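Local coordinates for protein metal transporter CNNM3 (Homo sapiens, PDB 6DFD) that probably takes part in magnesium efflux as an integral membrane protein, dimerizing through its cyclic nucleotide-binding homology domain, at residues A[99-109]-A[176-185]. The protein carries 6 engineered substitutions. Residues are numbered along the deposited sequence; the frame is centred on the assembly and turned at random.
Sequences HYLYQRSQPVD and MYCPDYTVRA. Engineered in segment 176-185: Met176 (natural residue Ala).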
loop_
_atom_site.group_PDB
_atom_site.type_symbol
_atom_site.label_atom_id
_atom_site.label_comp_id
_atom_site.label_asym_id
_atom_site.label_seq_id
_atom_site.Cartn_x
_atom_site.Cartn_y
_atom_site.Cartn_z
ATOM N N HIS A 99 7.485 11.165 -11.833
ATOM C CA HIS A 99 7.216 10.729 -10.469
ATOM C C HIS A 99 6.412 9.438 -10.402
ATOM O O HIS A 99 6.356 8.808 -9.337
ATOM C CB HIS A 99 6.452 11.815 -9.709
ATOM C CG HIS A 99 7.246 13.053 -9.478
ATOM N ND1 HIS A 99 6.693 14.207 -8.973
ATOM C CD2 HIS A 99 8.558 13.316 -9.671
ATOM C CE1 HIS A 99 7.628 15.135 -8.878
ATOM N NE2 HIS A 99 8.770 14.617 -9.292
ATOM N N TYR A 100 5.789 9.024 -11.499
ATOM C CA TYR A 100 4.919 7.855 -11.483
ATOM C C TYR A 100 5.725 6.606 -11.807
ATOM O O TYR A 100 6.354 6.521 -12.867
ATOM C CB TYR A 100 3.764 8.013 -12.470
ATOM C CG TYR A 100 2.763 9.033 -11.996
ATOM C CD1 TYR A 100 2.965 10.376 -12.237
ATOM C CD2 TYR A 100 1.637 8.653 -11.277
ATOM C CE1 TYR A 100 2.065 11.326 -11.792
ATOM C CE2 TYR A 100 0.728 9.598 -10.828
ATOM C CZ TYR A 100 0.950 10.929 -11.090
ATOM O OH TYR A 100 0.055 11.879 -10.653
ATOM N N LEU A 101 5.689 5.640 -10.897
ATOM C CA LEU A 101 6.298 4.335 -11.122
ATOM C C LEU A 101 5.330 3.361 -11.777
ATOM O O LEU A 101 5.739 2.526 -12.596
ATOM C CB LEU A 101 6.786 3.760 -9.793
ATOM C CG LEU A 101 7.731 4.630 -8.959
ATOM C CD1 LEU A 101 8.173 3.870 -7.707
ATOM C CD2 LEU A 101 8.933 5.072 -9.781
ATOM N N TYR A 102 4.049 3.458 -11.425
ATOM C CA TYR A 102 3.002 2.636 -12.006
ATOM C C TYR A 102 1.758 3.488 -12.185
ATOM O O TYR A 102 1.504 4.409 -11.405
ATOM C CB TYR A 102 2.672 1.430 -11.127
ATOM C CG TYR A 102 3.839 0.497 -10.965
ATOM C CD1 TYR A 102 4.045 -0.541 -11.859
ATOM C CD2 TYR A 102 4.745 0.666 -9.928
ATOM C CE1 TYR A 102 5.120 -1.401 -11.719
ATOM C CE2 TYR A 102 5.824 -0.188 -9.778
ATOM C CZ TYR A 102 6.002 -1.220 -10.683
ATOM O OH TYR A 102 7.072 -2.077 -10.557
ATOM N N GLN A 103 0.984 3.170 -13.218
ATOM C CA GLN A 103 -0.267 3.869 -13.465
ATOM C C GLN A 103 -1.337 2.848 -13.808
ATOM O O GLN A 103 -1.120 1.989 -14.668
ATOM C CB GLN A 103 -0.108 4.892 -14.588
ATOM C CG GLN A 103 0.928 5.950 -14.260
ATOM C CD GLN A 103 1.240 6.837 -15.435
ATOM O OE1 GLN A 103 2.332 6.779 -16.001
ATOM N NE2 GLN A 103 0.278 7.666 -15.814
ATOM N N ARG A 104 -2.471 2.934 -13.110
ATOM C CA ARG A 104 -3.603 2.051 -13.356
ATOM C C ARG A 104 -3.788 1.816 -14.844
ATOM O O ARG A 104 -3.747 2.752 -15.645
ATOM C CB ARG A 104 -4.889 2.647 -12.783
ATOM C CG ARG A 104 -5.097 2.473 -11.300
ATOM C CD ARG A 104 -6.551 2.779 -10.960
ATOM N NE ARG A 104 -7.326 1.558 -10.766
ATOM C CZ ARG A 104 -7.558 0.987 -9.587
ATOM N NH1 ARG A 104 -7.085 1.523 -8.464
ATOM N NH2 ARG A 104 -8.271 -0.130 -9.531
ATOM N N SER A 105 -3.983 0.551 -15.204
ATOM C CA SER A 105 -4.366 0.118 -16.541
ATOM C C SER A 105 -3.296 0.398 -17.590
ATOM O O SER A 105 -3.510 0.085 -18.766
ATOM C CB SER A 105 -5.684 0.760 -17.003
ATOM O OG SER A 105 -6.727 0.534 -16.068
ATOM N N GLN A 106 -2.152 0.968 -17.212
ATOM C CA GLN A 106 -1.079 1.219 -18.165
ATOM C C GLN A 106 -0.136 0.021 -18.197
ATOM O O GLN A 106 0.394 -0.359 -17.141
ATOM C CB GLN A 106 -0.308 2.473 -17.800
ATOM C CG GLN A 106 1.011 2.611 -18.553
ATOM C CD GLN A 106 1.497 4.046 -18.633
ATOM O OE1 GLN A 106 2.587 4.371 -18.160
ATOM N NE2 GLN A 106 0.692 4.914 -19.241
ATOM N N PRO A 107 0.097 -0.597 -19.356
ATOM C CA PRO A 107 0.994 -1.757 -19.407
ATOM C C PRO A 107 2.338 -1.455 -18.762
ATOM O O PRO A 107 2.912 -0.379 -18.948
ATOM C CB PRO A 107 1.141 -2.024 -20.909
ATOM C CG PRO A 107 -0.085 -1.453 -21.519
ATOM C CD PRO A 107 -0.450 -0.266 -20.686
ATOM N N VAL A 108 2.835 -2.422 -17.995
ATOM C CA VAL A 108 4.113 -2.294 -17.314
ATOM C C VAL A 108 4.816 -3.645 -17.347
ATOM O O VAL A 108 4.175 -4.701 -17.391
ATOM C CB VAL A 108 3.931 -1.800 -15.864
ATOM C CG1 VAL A 108 3.411 -2.929 -14.967
ATOM C CG2 VAL A 108 5.232 -1.214 -15.338
ATOM N N ASP A 109 6.149 -3.607 -17.320
ATOM C CA ASP A 109 6.923 -4.839 -17.406
ATOM C C ASP A 109 8.156 -4.790 -16.511
ATOM O O ASP A 109 9.194 -5.378 -16.844
ATOM C CB ASP A 109 7.332 -5.132 -18.854
ATOM C CG ASP A 109 8.359 -4.151 -19.382
ATOM O OD1 ASP A 109 8.468 -3.038 -18.829
ATOM O OD2 ASP A 109 9.062 -4.500 -20.354
HETATM N N MSE A 176 1.402 -7.436 -21.976
HETATM C CA MSE A 176 1.942 -6.863 -20.748
HETATM C C MSE A 176 0.897 -6.782 -19.644
HETATM O O MSE A 176 -0.289 -6.557 -19.896
HETATM C CB MSE A 176 2.501 -5.465 -21.008
HETATM C CG MSE A 176 3.994 -5.418 -21.257
HETATM SE SE MSE A 176 4.638 -3.579 -21.366
HETATM C CE MSE A 176 4.574 -3.352 -23.307
ATOM N N TYR A 177 1.361 -6.958 -18.412
ATOM C CA TYR A 177 0.501 -6.809 -17.251
ATOM C C TYR A 177 0.143 -5.341 -17.055
ATOM O O TYR A 177 0.994 -4.455 -17.173
ATOM C CB TYR A 177 1.212 -7.365 -16.016
ATOM C CG TYR A 177 0.591 -7.006 -14.686
ATOM C CD1 TYR A 177 1.295 -6.251 -13.753
ATOM C CD2 TYR A 177 -0.686 -7.434 -14.354
ATOM C CE1 TYR A 177 0.740 -5.928 -12.529
ATOM C CE2 TYR A 177 -1.250 -7.116 -13.133
ATOM C CZ TYR A 177 -0.533 -6.366 -12.223
ATOM O OH TYR A 177 -1.093 -6.044 -11.005
ATOM N N CYS A 178 -1.135 -5.083 -16.786
ATOM C CA CYS A 178 -1.602 -3.748 -16.445
ATOM C C CYS A 178 -1.958 -3.719 -14.969
ATOM O O CYS A 178 -2.870 -4.448 -14.553
ATOM C CB CYS A 178 -2.810 -3.361 -17.292
ATOM S SG CYS A 178 -2.441 -3.249 -19.045
ATOM N N PRO A 179 -1.293 -2.914 -14.145
ATOM C CA PRO A 179 -1.562 -2.963 -12.706
ATOM C C PRO A 179 -2.890 -2.301 -12.375
ATOM O O PRO A 179 -3.402 -1.464 -13.120
ATOM C CB PRO A 179 -0.385 -2.191 -12.104
ATOM C CG PRO A 179 -0.051 -1.170 -13.155
ATOM C CD PRO A 179 -0.419 -1.779 -14.498
ATOM N N ASP A 180 -3.461 -2.710 -11.244
ATOM C CA ASP A 180 -4.639 -2.052 -10.684
ATOM C C ASP A 180 -4.242 -1.088 -9.576
ATOM O O ASP A 180 -4.923 -0.966 -8.554
ATOM C CB ASP A 180 -5.646 -3.078 -10.173
ATOM C CG ASP A 180 -5.133 -3.857 -8.984
ATOM O OD1 ASP A 180 -3.924 -3.758 -8.686
ATOM O OD2 ASP A 180 -5.942 -4.559 -8.343
ATOM N N TYR A 181 -3.112 -0.411 -9.755
ATOM C CA TYR A 181 -2.654 0.570 -8.790
ATOM C C TYR A 181 -1.844 1.635 -9.504
ATOM O O TYR A 181 -1.292 1.414 -10.585
ATOM C CB TYR A 181 -1.814 -0.060 -7.672
ATOM C CG TYR A 181 -0.789 -1.083 -8.126
ATOM C CD1 TYR A 181 -1.102 -2.438 -8.162
ATOM C CD2 TYR A 181 0.497 -0.700 -8.486
ATOM C CE1 TYR A 181 -0.165 -3.382 -8.562
ATOM C CE2 TYR A 181 1.441 -1.637 -8.889
ATOM C CZ TYR A 181 1.102 -2.976 -8.923
ATOM O OH TYR A 181 2.035 -3.913 -9.316
ATOM N N THR A 182 -1.798 2.803 -8.881
ATOM C CA THR A 182 -0.910 3.878 -9.279
ATOM C C THR A 182 0.037 4.133 -8.122
ATOM O O THR A 182 -0.378 4.109 -6.956
ATOM C CB THR A 182 -1.701 5.152 -9.634
ATOM O OG1 THR A 182 -2.700 4.832 -10.609
ATOM C CG2 THR A 182 -0.792 6.232 -10.190
ATOM N N VAL A 183 1.309 4.361 -8.445
ATOM C CA VAL A 183 2.342 4.592 -7.441
ATOM C C VAL A 183 3.094 5.852 -7.829
ATOM O O VAL A 183 3.669 5.924 -8.922
ATOM C CB VAL A 183 3.309 3.402 -7.317
ATOM C CG1 VAL A 183 4.395 3.706 -6.295
ATOM C CG2 VAL A 183 2.549 2.144 -6.933
ATOM N N ARG A 184 3.109 6.836 -6.932
ATOM C CA ARG A 184 3.700 8.131 -7.223
ATOM C C ARG A 184 4.712 8.497 -6.153
ATOM O O ARG A 184 4.416 8.409 -4.958
ATOM C CB ARG A 184 2.619 9.224 -7.307
ATOM C CG ARG A 184 3.166 10.609 -7.623
ATOM C CD ARG A 184 2.047 11.643 -7.740
ATOM N NE ARG A 184 1.196 11.670 -6.554
ATOM C CZ ARG A 184 1.373 12.465 -5.505
ATOM N NH1 ARG A 184 2.381 13.330 -5.463
ATOM N NH2 ARG A 184 0.533 12.385 -4.486
ATOM N N ALA A 185 5.875 8.972 -6.583
ATOM C CA ALA A 185 6.878 9.455 -5.646
ATOM C C ALA A 185 6.352 10.644 -4.857
ATOM O O ALA A 185 5.713 11.543 -5.414
ATOM C CB ALA A 185 8.139 9.872 -6.391
#
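Arg184 starts with CG anti to the backbone N (chi1 -179°), while Tyr100 has its ring anti to its own carbonyl carbon (chi1 -71°); together these lay the arginine's CG over one face of the tyrosine ring, a CH-pi contact 4.2 Å from the centroid. A long aliphatic stem suits Arg184, since it can cross the ring before its charged end turns off. On the other face of the two strands, the edge of Tyr181 points at the face of Tyr102, with CE2 3.8 Å from CG of Tyr102, and Val183 packs beside Tyr102. Leu101 N to Val183 O (2.8 Å) and Val183 N to Tyr102 O (3.0 Å) place two residues opposite one: a classic beta bulge. Threonine suits position 182 by its two branches: CG2 meets the Tyr100 ring at its edge, and OG1 accepts from Arg104 N at 3.1 Å, nearly straight. Ser105 N, in the type II turn from Gln103 to Gln106, reaches Pro179 O. Arg104 lays its guanidinium over Asp180 O, and its two end nitrogens serve two acceptors, NH1 in a salt bridge with Glu122 and NH2 in a hydrogen bond to the Gly124 carbonyl; a leucine here would probably leave Glu122 without its cationic mate. In this cupin-like beta-barrel domain, strand 100-102 edges its sheet, strand 181-185 lies between it and strand 119-123, and Tyr177 and Tyr181 reach Glu126 of the second subunit.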